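Local coordinates for protein extracellular sialidase/neuraminidase, putative (Aspergillus fumigatus, PDB 2XZI) that probably hydrolyses sialic-acid-type glycosides as an extracellular KDNase of the sialidase family, binding deamino-alpha-neuraminic acid in its pocket, at residues Asn104-Val109 with Leu198-Met203; Val185-Gly190 with Gly227-Ile232; Gly204-Gly209 with Gln221-Ala226; Leu240-Arg245 with Glu260-Phe265. One frame throughout, in Å; residues are numbered along the deposited sequence.

Contact 1: Asn104-Val109 with Leu198-Met203; sequences NPTPVV and LVIPAM
T106 and I200 meet methyl to methyl: their CG2 atoms stand 3.7 Å apart, the shortest approach between segments 104-109 and 198-203. The two strands belong to different antiparallel sheets of the beta-propeller. Their axes run almost antiparallel, at 169°, but remain 8.3 Å apart, and no hydrogen bond joins them. The T106 end is the tight part. A chi1 of -48° sets OG1 anti to the carbonyl carbon and leaves CG2 anti to the backbone N, toward I200, while OG1 turns back to its own strand and bonds to N104 O at 3.0 Å from above the carbonyl plane. The ring of P201 comes to the same methyl more distantly, its CD lying 4.3 Å from T106 CG2. Toward V108 the spacing widens. V108 CG1 is 4.1 Å from L198 CD1 and 4.2 Å from I200 CG1, and V108 CG2 reaches L198 CD2 at 4.1 Å, so each valine methyl has its own leucine partner. The loose side lies beyond this pair, where V109 turns away and is partly exposed. On the backs of the strands, P107 packs on A42 and V44, and V199 on I232. Because every contact across the gap is made by apolar carbons of buried residues, the two sheets are probably held here by hydrophobic packing and methyl shape rather than by directional bonds.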
loop_
_atom_site.group_PDB
_atom_site.type_symbol
_atom_site.label_atom_id
_atom_site.label_comp_id
_atom_site.label_asym_id
_atom_site.label_seq_id
_atom_site.Cartn_x
_atom_site.Cartn_y
_atom_site.Cartn_z
ATOM N N ASN A 104 -5.463 -0.214 6.613
ATOM C CA ASN A 104 -5.152 0.733 5.532
ATOM C C ASN A 104 -3.817 1.470 5.739
ATOM O O ASN A 104 -3.760 2.696 5.662
ATOM C CB ASN A 104 -6.290 1.756 5.363
ATOM C CG ASN A 104 -7.486 1.182 4.652
ATOM O OD1 ASN A 104 -8.206 0.335 5.205
ATOM N ND2 ASN A 104 -7.699 1.604 3.416
ATOM N N PRO A 105 -2.728 0.742 6.025
ATOM C CA PRO A 105 -1.492 1.496 6.256
ATOM C C PRO A 105 -1.107 2.375 5.066
ATOM O O PRO A 105 -1.045 1.900 3.927
ATOM C CB PRO A 105 -0.442 0.387 6.467
ATOM C CG PRO A 105 -1.018 -0.788 5.754
ATOM C CD PRO A 105 -2.477 -0.710 6.012
ATOM N N THR A 106 -0.869 3.661 5.339
ATOM C CA THR A 106 -0.474 4.625 4.306
ATOM C C THR A 106 0.658 5.505 4.857
ATOM O O THR A 106 0.418 6.599 5.374
ATOM C CB THR A 106 -1.677 5.460 3.821
ATOM O OG1 THR A 106 -2.769 4.584 3.543
ATOM C CG2 THR A 106 -1.340 6.231 2.551
ATOM N N PRO A 107 1.899 5.018 4.741
ATOM C CA PRO A 107 3.075 5.711 5.280
ATOM C C PRO A 107 3.631 6.759 4.332
ATOM O O PRO A 107 3.483 6.643 3.109
ATOM C CB PRO A 107 4.080 4.572 5.486
ATOM C CG PRO A 107 3.738 3.602 4.385
ATOM C CD PRO A 107 2.227 3.640 4.317
ATOM N N VAL A 108 4.303 7.774 4.884
ATOM C CA VAL A 108 5.114 8.695 4.112
ATOM C C VAL A 108 6.312 9.119 4.968
ATOM O O VAL A 108 6.149 9.457 6.137
ATOM C CB VAL A 108 4.294 9.921 3.600
ATOM C CG1 VAL A 108 3.646 10.700 4.754
ATOM C CG2 VAL A 108 5.147 10.818 2.670
ATOM N N VAL A 109 7.483 9.116 4.353
ATOM C CA VAL A 109 8.700 9.517 5.029
ATOM C C VAL A 109 8.920 11.011 4.787
ATOM O O VAL A 109 8.984 11.466 3.649
ATOM C CB VAL A 109 9.920 8.709 4.545
ATOM C CG1 VAL A 109 11.197 9.204 5.261
ATOM C CG2 VAL A 109 9.716 7.196 4.759
ATOM N N LEU A 198 3.682 17.366 1.647
ATOM C CA LEU A 198 3.298 15.949 1.641
ATOM C C LEU A 198 1.919 15.796 1.028
ATOM O O LEU A 198 1.042 16.636 1.231
ATOM C CB LEU A 198 3.278 15.368 3.050
ATOM C CG LEU A 198 4.571 15.475 3.869
ATOM C CD1 LEU A 198 4.429 14.747 5.195
ATOM C CD2 LEU A 198 5.744 14.899 3.100
ATOM N N VAL A 199 1.714 14.710 0.286
ATOM C CA VAL A 199 0.394 14.397 -0.241
ATOM C C VAL A 199 0.112 12.932 0.044
ATOM O O VAL A 199 0.888 12.040 -0.354
ATOM C CB VAL A 199 0.269 14.645 -1.769
ATOM C CG1 VAL A 199 -1.176 14.423 -2.211
ATOM C CG2 VAL A 199 0.677 16.052 -2.123
ATOM N N ILE A 200 -0.997 12.709 0.747
ATOM C CA ILE A 200 -1.459 11.377 1.124
ATOM C C ILE A 200 -2.804 11.116 0.445
ATOM O O ILE A 200 -3.754 11.890 0.624
ATOM C CB ILE A 200 -1.546 11.239 2.671
ATOM C CG1 ILE A 200 -0.173 11.510 3.328
ATOM C CG2 ILE A 200 -2.100 9.866 3.066
ATOM C CD1 ILE A 200 0.159 13.021 3.601
ATOM N N PRO A 201 -2.888 10.052 -0.358
ATOM C CA PRO A 201 -4.156 9.803 -1.046
ATOM C C PRO A 201 -5.159 9.158 -0.119
ATOM O O PRO A 201 -4.803 8.295 0.683
ATOM C CB PRO A 201 -3.760 8.833 -2.164
ATOM C CG PRO A 201 -2.623 8.042 -1.572
ATOM C CD PRO A 201 -1.876 9.021 -0.677
ATOM N N ALA A 202 -6.418 9.554 -0.246
ATOM C CA ALA A 202 -7.504 8.996 0.539
ATOM C C ALA A 202 -8.793 8.938 -0.256
ATOM O O ALA A 202 -8.858 9.414 -1.406
ATOM C CB ALA A 202 -7.705 9.782 1.838
ATOM N N MET A 203 -9.820 8.358 0.356
ATOM C CA MET A 203 -11.114 8.261 -0.315
ATOM C C MET A 203 -11.657 9.672 -0.609
ATOM O O MET A 203 -11.780 10.485 0.293
ATOM C CB MET A 203 -12.095 7.491 0.561
ATOM C CG MET A 203 -13.541 7.587 0.091
ATOM S SD MET A 203 -14.557 6.420 1.002
ATOM C CE MET A 203 -16.170 7.185 0.919
#

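Contact 2: Val185-Gly190 with Gly227-Ile232; sequences VGPGNG and GAEGTI. With KDM (deamino-alpha-neuraminic acid), chain C.
Beside the pocket for deamino-alpha-neuraminic acid (KDM), P187 of a glycine-rich loop packs on E229 of segment 227-232: P187 CD lies 3.9 Å from E229 CG. The cis peptide before P187 accompanies a close backbone approach, in which E229 CA makes a CA-H...O contact of 3.4 Å with G186 O (145° at the hydrogen). No direct hydrogen bond joins the segments; waters do the bridging. One donates to G186 O (2.7 Å) and A228 O and accepts from G230 N, so three backbone groups fix it. Another donates to P187 O and G230 O, each 2.9 Å from it. Further along, a water links N189 O with I232 N, and one more accepts from N189 ND2 and donates to I232 O. E229 is extended beyond CG (chi2 -179°), which sends CD past the proline toward the sugar, and OE2 comes to 3.4 Å from KDM C6. Its carboxylate is held from outside the segments: OE1 forms a salt bridge with R245 and OE2 a hydrogen bond with Y338 OH. A glutamate bonded to a tyrosine hydroxyl next to the bound sugar is consistent with the tyrosine-glutamate pair of sialidase active sites.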
loop_
_atom_site.group_PDB
_atom_site.type_symbol
_atom_site.label_atom_id
_atom_site.label_comp_id
_atom_site.label_asym_id
_atom_site.label_seq_id
_atom_site.Cartn_x
_atom_site.Cartn_y
_atom_site.Cartn_z
ATOM N N VAL A 185 -8.010 5.468 3.862
ATOM C CA VAL A 185 -6.782 6.168 3.452
ATOM C C VAL A 185 -5.915 5.172 2.681
ATOM O O VAL A 185 -5.882 3.973 3.020
ATOM C CB VAL A 185 -6.029 6.803 4.652
ATOM C CG1 VAL A 185 -5.619 5.743 5.696
ATOM C CG2 VAL A 185 -4.850 7.662 4.178
ATOM N N GLY A 186 -5.266 5.643 1.618
ATOM C CA GLY A 186 -4.492 4.744 0.759
ATOM C C GLY A 186 -5.317 3.531 0.344
ATOM O O GLY A 186 -6.436 3.678 -0.129
ATOM N N PRO A 187 -4.815 2.309 0.577
ATOM C CA PRO A 187 -3.581 1.994 1.284
ATOM C C PRO A 187 -2.379 1.962 0.352
ATOM O O PRO A 187 -2.534 1.775 -0.858
ATOM C CB PRO A 187 -3.862 0.598 1.817
ATOM C CG PRO A 187 -4.726 -0.045 0.742
ATOM C CD PRO A 187 -5.606 1.105 0.262
ATOM N N GLY A 188 -1.186 2.117 0.919
ATOM C CA GLY A 188 0.027 2.017 0.124
ATOM C C GLY A 188 1.058 3.030 0.555
ATOM O O GLY A 188 1.934 2.718 1.348
ATOM N N ASN A 189 0.972 4.249 0.034
ATOM C CA ASN A 189 1.927 5.287 0.439
ATOM C C ASN A 189 1.485 6.677 0.067
ATOM O O ASN A 189 0.734 6.875 -0.881
ATOM C CB ASN A 189 3.326 5.027 -0.157
ATOM C CG ASN A 189 3.356 5.229 -1.659
ATOM O OD1 ASN A 189 2.953 4.353 -2.425
ATOM N ND2 ASN A 189 3.797 6.400 -2.090
ATOM N N GLY A 190 1.992 7.633 0.832
ATOM C CA GLY A 190 1.994 9.045 0.442
ATOM C C GLY A 190 3.337 9.447 -0.142
ATOM O O GLY A 190 4.268 8.629 -0.241
ATOM N N GLY A 227 -11.746 7.721 -6.360
ATOM C CA GLY A 227 -12.143 6.460 -5.754
ATOM C C GLY A 227 -11.969 6.399 -4.247
ATOM O O GLY A 227 -11.546 7.376 -3.602
ATOM N N ALA A 228 -12.323 5.249 -3.687
ATOM C CA ALA A 228 -12.090 4.968 -2.280
ATOM C C ALA A 228 -10.614 4.655 -2.019
ATOM O O ALA A 228 -10.083 5.073 -1.000
ATOM C CB ALA A 228 -12.975 3.814 -1.816
ATOM N N GLU A 229 -9.974 3.905 -2.918
ATOM C CA GLU A 229 -8.573 3.497 -2.753
ATOM C C GLU A 229 -7.722 4.128 -3.833
ATOM O O GLU A 229 -7.710 3.675 -4.979
ATOM C CB GLU A 229 -8.423 1.972 -2.784
ATOM C CG GLU A 229 -8.993 1.255 -1.581
ATOM C CD GLU A 229 -8.807 -0.255 -1.621
ATOM O OE1 GLU A 229 -8.471 -0.811 -2.703
ATOM O OE2 GLU A 229 -8.951 -0.863 -0.535
ATOM N N GLY A 230 -7.045 5.208 -3.470
ATOM C CA GLY A 230 -6.249 5.965 -4.407
ATOM C C GLY A 230 -4.756 5.819 -4.246
ATOM O O GLY A 230 -4.268 5.415 -3.184
ATOM N N THR A 231 -4.054 6.140 -5.326
ATOM C CA THR A 231 -2.595 6.268 -5.366
ATOM C C THR A 231 -2.261 7.657 -5.884
ATOM O O THR A 231 -3.043 8.251 -6.625
ATOM C CB THR A 231 -1.877 5.203 -6.253
ATOM O OG1 THR A 231 -1.984 5.530 -7.653
ATOM C CG2 THR A 231 -2.418 3.796 -6.007
ATOM N N ILE A 232 -1.107 8.167 -5.469
ATOM C CA ILE A 232 -0.637 9.491 -5.867
ATOM C C ILE A 232 0.830 9.425 -6.278
ATOM O O ILE A 232 1.646 8.705 -5.664
ATOM C CB ILE A 232 -0.852 10.529 -4.715
ATOM C CG1 ILE A 232 -0.640 11.972 -5.195
ATOM C CG2 ILE A 232 0.055 10.241 -3.504
ATOM C CD1 ILE A 232 -1.830 12.582 -5.868
HETATM C C2 KDM C . -11.093 -5.129 -0.071
HETATM C C1 KDM C . -10.648 -5.894 -1.311
HETATM C C3 KDM C . -9.975 -5.121 0.989
HETATM C C4 KDM C . -10.029 -3.884 1.932
HETATM C C5 KDM C . -11.351 -3.108 1.899
HETATM C C6 KDM C . -11.661 -2.694 0.439
HETATM C C7 KDM C . -13.075 -2.120 0.258
HETATM C C8 KDM C . -13.252 -1.561 -1.165
HETATM C C9 KDM C . -14.663 -1.036 -1.371
HETATM O O5 KDM C . -11.308 -1.963 2.789
HETATM O O1A KDM C . -9.729 -6.739 -1.195
HETATM O O1B KDM C . -11.269 -5.618 -2.366
HETATM O O4 KDM C . -9.800 -4.342 3.265
HETATM O O6 KDM C . -11.508 -3.800 -0.513
HETATM O O7 KDM C . -14.031 -3.158 0.491
HETATM O O8 KDM C . -12.347 -0.473 -1.400
HETATM O O9 KDM C . -14.833 0.097 -0.503
HETATM O O2 KDM C . -12.231 -5.852 0.413
HETATM O O HOH W 1 -7.474 6.069 -0.786
HETATM O O HOH W 2 -1.490 4.443 -2.088
HETATM O O HOH W 3 -4.487 2.557 -2.904
HETATM O O HOH W 4 0.087 6.314 -3.482
HETATM O O HOH W 5 3.793 7.117 -5.052
#

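Contact 3: Gly204-Gly209 with Gln221-Ala226; sequences GRNIIG and QRLSGA
N206 ND2 donates to Q221 OE1 at 2.8 Å, a nearly straight bond (167°) between two side chains lying alongside each other and pointing the same way. It belongs to the beta hairpin of strands 205-210 and 217-222, the outer pair of an antiparallel propeller sheet. Q221 has CG anti to the backbone N (chi1 176°) and an extended chain beyond it, which brings its amide beside that of N206. The acceptor lies in the amide plane of N206, yet the two amide planes are turned 53° apart. N206 and Q221 are also an antiparallel hydrogen-bonded pair: N206 N reaches Q221 O, and Q221 N reaches N206 O, both at 2.9 Å. The far ends of the two amides have partners beyond the segments, with N206 OD1 accepting from R242 NH1 and Q221 NE2 donating to T258 O. Q221 also lines a nitrite site, the ion probably coming from the crystallisation liquor. R205 and R222 form the neighbouring non-hydrogen-bonded pair, their CA atoms 4.4 Å apart, and their side chains share the opposite face of the hairpin. R205 runs off to a salt bridge with D183. Past the strand end, L223 N donates to G204 O at 3.0 Å, and L223 CD1 rests against the N206 amide. A type II turn from L223 to A226 then folds the chain back, so that A226 CB ends 3.9 Å from G204 CA.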
loop_
_atom_site.group_PDB
_atom_site.type_symbol
_atom_site.label_atom_id
_atom_site.label_comp_id
_atom_site.label_asym_id
_atom_site.label_seq_id
_atom_site.Cartn_x
_atom_site.Cartn_y
_atom_site.Cartn_z
ATOM N N GLY A 204 -11.947 9.946 -1.888
ATOM C CA GLY A 204 -12.553 11.222 -2.303
ATOM C C GLY A 204 -11.706 12.471 -2.077
ATOM O O GLY A 204 -12.214 13.586 -2.226
ATOM N N ARG A 205 -10.424 12.332 -1.722
ATOM C CA ARG A 205 -9.652 13.500 -1.288
ATOM C C ARG A 205 -8.180 13.175 -1.176
ATOM O O ARG A 205 -7.814 12.003 -1.036
ATOM C CB ARG A 205 -10.168 13.980 0.070
ATOM C CG ARG A 205 -9.792 13.093 1.265
ATOM C CD ARG A 205 -10.826 13.277 2.365
ATOM N NE ARG A 205 -10.496 12.656 3.653
ATOM C CZ ARG A 205 -10.665 11.374 3.979
ATOM N NH1 ARG A 205 -11.084 10.480 3.091
ATOM N NH2 ARG A 205 -10.396 10.990 5.224
ATOM N N ASN A 206 -7.340 14.204 -1.255
ATOM C CA ASN A 206 -5.954 14.102 -0.786
ATOM C C ASN A 206 -5.837 14.792 0.561
ATOM O O ASN A 206 -6.525 15.785 0.829
ATOM C CB ASN A 206 -4.982 14.779 -1.743
ATOM C CG ASN A 206 -4.918 14.124 -3.089
ATOM O OD1 ASN A 206 -4.920 12.900 -3.207
ATOM N ND2 ASN A 206 -4.796 14.948 -4.128
ATOM N N ILE A 207 -4.966 14.267 1.407
ATOM C CA ILE A 207 -4.583 14.952 2.639
ATOM C C ILE A 207 -3.242 15.618 2.356
ATOM O O ILE A 207 -2.310 14.973 1.887
ATOM C CB ILE A 207 -4.488 13.957 3.811
ATOM C CG1 ILE A 207 -5.880 13.417 4.129
ATOM C CG2 ILE A 207 -3.914 14.631 5.057
ATOM C CD1 ILE A 207 -5.890 12.104 4.875
ATOM N N ILE A 208 -3.159 16.920 2.600
ATOM C CA ILE A 208 -1.962 17.671 2.282
ATOM C C ILE A 208 -1.270 18.109 3.557
ATOM O O ILE A 208 -1.915 18.659 4.466
ATOM C CB ILE A 208 -2.303 18.937 1.463
ATOM C CG1 ILE A 208 -3.329 18.633 0.354
ATOM C CG2 ILE A 208 -1.024 19.610 0.961
ATOM C CD1 ILE A 208 -2.890 17.605 -0.716
ATOM N N GLY A 209 0.037 17.856 3.620
ATOM C CA GLY A 209 0.840 18.294 4.745
ATOM C C GLY A 209 1.727 19.430 4.316
ATOM O O GLY A 209 2.434 19.328 3.314
ATOM N N GLN A 221 -7.809 18.317 0.498
ATOM C CA GLN A 221 -8.102 18.705 -0.869
ATOM C C GLN A 221 -9.175 17.760 -1.405
ATOM O O GLN A 221 -8.901 16.576 -1.696
ATOM C CB GLN A 221 -6.840 18.643 -1.725
ATOM C CG GLN A 221 -7.099 18.946 -3.184
ATOM C CD GLN A 221 -5.870 18.766 -4.055
ATOM O OE1 GLN A 221 -5.158 17.763 -3.958
ATOM N NE2 GLN A 221 -5.638 19.719 -4.953
ATOM N N ARG A 222 -10.407 18.244 -1.492
ATOM C CA ARG A 222 -11.500 17.398 -1.984
ATOM C C ARG A 222 -11.372 17.176 -3.483
ATOM O O ARG A 222 -10.983 18.078 -4.224
ATOM C CB ARG A 222 -12.874 18.003 -1.671
ATOM C CG ARG A 222 -13.184 18.200 -0.187
ATOM C CD ARG A 222 -13.310 16.875 0.573
ATOM N NE ARG A 222 -14.537 16.124 0.282
ATOM C CZ ARG A 222 -15.724 16.358 0.857
ATOM N NH1 ARG A 222 -15.887 17.358 1.712
ATOM N NH2 ARG A 222 -16.755 15.604 0.558
ATOM N N LEU A 223 -11.684 15.957 -3.907
ATOM C CA LEU A 223 -11.594 15.566 -5.308
ATOM C C LEU A 223 -12.875 14.989 -5.834
ATOM O O LEU A 223 -13.323 13.944 -5.354
ATOM C CB LEU A 223 -10.525 14.495 -5.514
ATOM C CG LEU A 223 -9.116 14.808 -5.047
ATOM C CD1 LEU A 223 -8.283 13.511 -5.014
ATOM C CD2 LEU A 223 -8.484 15.879 -5.918
ATOM N N SER A 224 -13.365 15.596 -6.914
ATOM C CA SER A 224 -14.565 15.127 -7.582
ATOM C C SER A 224 -14.251 13.938 -8.495
ATOM O O SER A 224 -13.407 14.024 -9.389
ATOM C CB SER A 224 -15.200 16.282 -8.366
ATOM O OG SER A 224 -16.388 15.870 -9.014
ATOM N N GLY A 225 -14.933 12.830 -8.249
ATOM C CA GLY A 225 -14.758 11.624 -9.050
ATOM C C GLY A 225 -13.692 10.645 -8.578
ATOM O O GLY A 225 -13.469 9.642 -9.255
ATOM N N ALA A 226 -13.043 10.926 -7.445
ATOM C CA ALA A 226 -11.986 10.047 -6.926
ATOM C C ALA A 226 -12.566 8.760 -6.379
ATOM O O ALA A 226 -13.730 8.702 -5.979
ATOM C CB ALA A 226 -11.142 10.753 -5.860
#

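Contact 4: Leu240-Arg245 with Glu260-Phe265; sequences LYRNDR and EGFGAF. With KDM (deamino-alpha-neuraminic acid), chain C.
L240 and F262 face each other with CA atoms 8.3 Å apart, and the touching runs 240-244 and 262-265 point within 28° of the same direction. No hydrogen bond links them: strand 250-258 pairs antiparallel with both strands 240-244 and 261-268 in this propeller sheet, and the contact is carried by side chains. F262 comes to L240 through its ring tip, CZ lying 3.5 Å from L240 CB, and their side chains cross at about a right angle. The R242 chain serves both phenylalanines: CG is 3.8 Å from F262 CE2, and CB is 3.6 Å from F265 CZ. Bends at chi2 (-81°) and chi3 turn CD and then NE back toward D244, and the guanidinium grips its carboxylate side-on. NE gives a 2.9 Å bond to the syn lone pair of D244 OD1, and NH2 a 2.8 Å salt bridge to D244 OD2. Oxygen OD2 also accepts from G227 N and touches F265 CE2, with the carboxylate and ring planes 42° apart. Next along the chain, R245, extended from CG to NE, reaches the deamino-alpha-neuraminic acid (KDM). Two of its nitrogens converge on one carboxylate oxygen, NH1 at 3.1 Å and NH2 at 2.9 Å from KDM O1B.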
loop_
_atom_site.group_PDB
_atom_site.type_symbol
_atom_site.label_atom_id
_atom_site.label_comp_id
_atom_site.label_asym_id
_atom_site.label_seq_id
_atom_site.Cartn_x
_atom_site.Cartn_y
_atom_site.Cartn_z
ATOM N N LEU A 240 0.659 16.627 -10.248
ATOM C CA LEU A 240 0.158 15.486 -9.467
ATOM C C LEU A 240 -0.675 14.582 -10.345
ATOM O O LEU A 240 -1.310 15.024 -11.309
ATOM C CB LEU A 240 -0.699 15.951 -8.283
ATOM C CG LEU A 240 -0.028 16.858 -7.243
ATOM C CD1 LEU A 240 -1.000 17.288 -6.147
ATOM C CD2 LEU A 240 1.200 16.179 -6.642
ATOM N N TYR A 241 -0.709 13.308 -9.969
ATOM C CA TYR A 241 -1.369 12.267 -10.745
ATOM C C TYR A 241 -2.021 11.326 -9.743
ATOM O O TYR A 241 -1.311 10.726 -8.929
ATOM C CB TYR A 241 -0.290 11.561 -11.590
ATOM C CG TYR A 241 -0.592 10.238 -12.282
ATOM C CD1 TYR A 241 -0.429 9.029 -11.608
ATOM C CD2 TYR A 241 -0.944 10.188 -13.629
ATOM C CE1 TYR A 241 -0.642 7.819 -12.244
ATOM C CE2 TYR A 241 -1.169 8.970 -14.275
ATOM C CZ TYR A 241 -1.011 7.790 -13.574
ATOM O OH TYR A 241 -1.236 6.571 -14.193
ATOM N N ARG A 242 -3.358 11.240 -9.777
ATOM C CA ARG A 242 -4.096 10.240 -9.010
ATOM C C ARG A 242 -4.408 9.065 -9.919
ATOM O O ARG A 242 -4.843 9.249 -11.065
ATOM C CB ARG A 242 -5.415 10.782 -8.442
ATOM C CG ARG A 242 -5.314 11.606 -7.162
ATOM C CD ARG A 242 -5.201 10.753 -5.866
ATOM N NE ARG A 242 -6.362 9.900 -5.573
ATOM C CZ ARG A 242 -7.079 9.914 -4.443
ATOM N NH1 ARG A 242 -6.784 10.745 -3.452
ATOM N NH2 ARG A 242 -8.109 9.080 -4.297
ATOM N N ASN A 243 -4.172 7.857 -9.422
ATOM C CA ASN A 243 -4.482 6.638 -10.158
ATOM C C ASN A 243 -5.212 5.721 -9.186
ATOM O O ASN A 243 -4.617 5.140 -8.268
ATOM C CB ASN A 243 -3.187 6.036 -10.727
ATOM C CG ASN A 243 -3.414 4.761 -11.512
ATOM O OD1 ASN A 243 -4.174 3.893 -11.086
ATOM N ND2 ASN A 243 -2.734 4.626 -12.647
ATOM N N ASP A 244 -6.530 5.653 -9.345
ATOM C CA ASP A 244 -7.403 5.056 -8.349
ATOM C C ASP A 244 -7.988 3.736 -8.824
ATOM O O ASP A 244 -8.165 3.499 -10.035
ATOM C CB ASP A 244 -8.564 6.013 -8.040
ATOM C CG ASP A 244 -8.145 7.227 -7.216
ATOM O OD1 ASP A 244 -6.934 7.504 -7.108
ATOM O OD2 ASP A 244 -9.033 7.923 -6.688
ATOM N N ARG A 245 -8.342 2.903 -7.854
ATOM C CA ARG A 245 -9.134 1.706 -8.084
ATOM C C ARG A 245 -10.533 2.090 -8.562
ATOM O O ARG A 245 -11.191 2.942 -7.946
ATOM C CB ARG A 245 -9.237 0.948 -6.760
ATOM C CG ARG A 245 -10.198 -0.233 -6.767
ATOM C CD ARG A 245 -10.207 -0.878 -5.406
ATOM N NE ARG A 245 -11.249 -1.895 -5.274
ATOM C CZ ARG A 245 -11.266 -2.825 -4.321
ATOM N NH1 ARG A 245 -10.255 -2.933 -3.453
ATOM N NH2 ARG A 245 -12.270 -3.693 -4.279
ATOM N N GLU A 260 -3.601 23.171 -6.411
ATOM C CA GLU A 260 -4.701 24.105 -6.633
ATOM C C GLU A 260 -5.974 23.441 -7.147
ATOM O O GLU A 260 -7.033 24.073 -7.180
ATOM C CB GLU A 260 -4.279 25.212 -7.601
ATOM C CG GLU A 260 -3.218 26.152 -7.039
ATOM C CD GLU A 260 -2.651 27.120 -8.083
ATOM O OE1 GLU A 260 -3.021 27.027 -9.277
ATOM O OE2 GLU A 260 -1.815 27.965 -7.705
ATOM N N GLY A 261 -5.876 22.182 -7.575
ATOM C CA GLY A 261 -7.038 21.460 -8.069
ATOM C C GLY A 261 -6.742 20.394 -9.106
ATOM O O GLY A 261 -5.676 20.397 -9.739
ATOM N N PHE A 262 -7.702 19.487 -9.283
ATOM C CA PHE A 262 -7.592 18.410 -10.249
ATOM C C PHE A 262 -8.638 18.496 -11.328
ATOM O O PHE A 262 -9.730 19.024 -11.111
ATOM C CB PHE A 262 -7.742 17.047 -9.568
ATOM C CG PHE A 262 -6.483 16.550 -8.924
ATOM C CD1 PHE A 262 -5.944 17.189 -7.815
ATOM C CD2 PHE A 262 -5.844 15.423 -9.428
ATOM C CE1 PHE A 262 -4.778 16.702 -7.224
ATOM C CE2 PHE A 262 -4.688 14.943 -8.840
ATOM C CZ PHE A 262 -4.165 15.567 -7.747
ATOM N N GLY A 263 -8.293 17.949 -12.489
ATOM C CA GLY A 263 -9.256 17.729 -13.552
ATOM C C GLY A 263 -10.054 16.468 -13.282
ATOM O O GLY A 263 -9.934 15.843 -12.210
ATOM N N ALA A 264 -10.851 16.077 -14.269
ATOM C CA ALA A 264 -11.725 14.920 -14.142
ATOM C C ALA A 264 -10.977 13.588 -14.102
ATOM O O ALA A 264 -9.902 13.432 -14.692
ATOM C CB ALA A 264 -12.746 14.903 -15.263
ATOM N N PHE A 265 -11.578 12.641 -13.390
ATOM C CA PHE A 265 -11.159 11.245 -13.456
ATOM C C PHE A 265 -11.740 10.584 -14.697
ATOM O O PHE A 265 -12.913 10.790 -15.028
ATOM C CB PHE A 265 -11.591 10.469 -12.214
ATOM C CG PHE A 265 -10.696 10.693 -11.026
ATOM C CD1 PHE A 265 -10.884 11.803 -10.201
ATOM C CD2 PHE A 265 -9.664 9.791 -10.728
ATOM C CE1 PHE A 265 -10.052 12.033 -9.089
ATOM C CE2 PHE A 265 -8.837 10.015 -9.611
ATOM C CZ PHE A 265 -9.031 11.127 -8.797
HETATM C C2 KDM C . -11.093 -5.129 -0.071
HETATM C C1 KDM C . -10.648 -5.894 -1.311
HETATM C C3 KDM C . -9.975 -5.121 0.989
HETATM C C4 KDM C . -10.029 -3.884 1.932
HETATM C C5 KDM C . -11.351 -3.108 1.899
HETATM C C6 KDM C . -11.661 -2.694 0.439
HETATM C C7 KDM C . -13.075 -2.120 0.258
HETATM C C8 KDM C . -13.252 -1.561 -1.165
HETATM C C9 KDM C . -14.663 -1.036 -1.371
HETATM O O5 KDM C . -11.308 -1.963 2.789
HETATM O O1A KDM C . -9.729 -6.739 -1.195
HETATM O O1B KDM C . -11.269 -5.618 -2.366
HETATM O O4 KDM C . -9.800 -4.342 3.265
HETATM O O6 KDM C . -11.508 -3.800 -0.513
HETATM O O7 KDM C . -14.031 -3.158 0.491
HETATM O O8 KDM C . -12.347 -0.473 -1.400
HETATM O O9 KDM C . -14.833 0.097 -0.503
HETATM O O2 KDM C . -12.231 -5.852 0.413
#

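Overall arrangement
From the N terminus, contact 1 closes the longest loop, with 88 residues between segments 104-109 and 198-203. Contact 2 opens inside that loop at 185-190 and closes beyond it at 227-232, so the two cross. Contact 3 is nested within contact 2 and spans 11 residues of a hairpin. Contact 4 follows in series, closing a 14-residue stretch of the next sheet. Contacts 1 and 3 meet in one sheet, where strands 198-202 and 205-210 are neighbours; contacts 2 and 4 share the sheet holding 230-234 and 240-244, and both touch KDM. R242 of contact 4 ties the sheets through the backbone oxygens of A202 and R205.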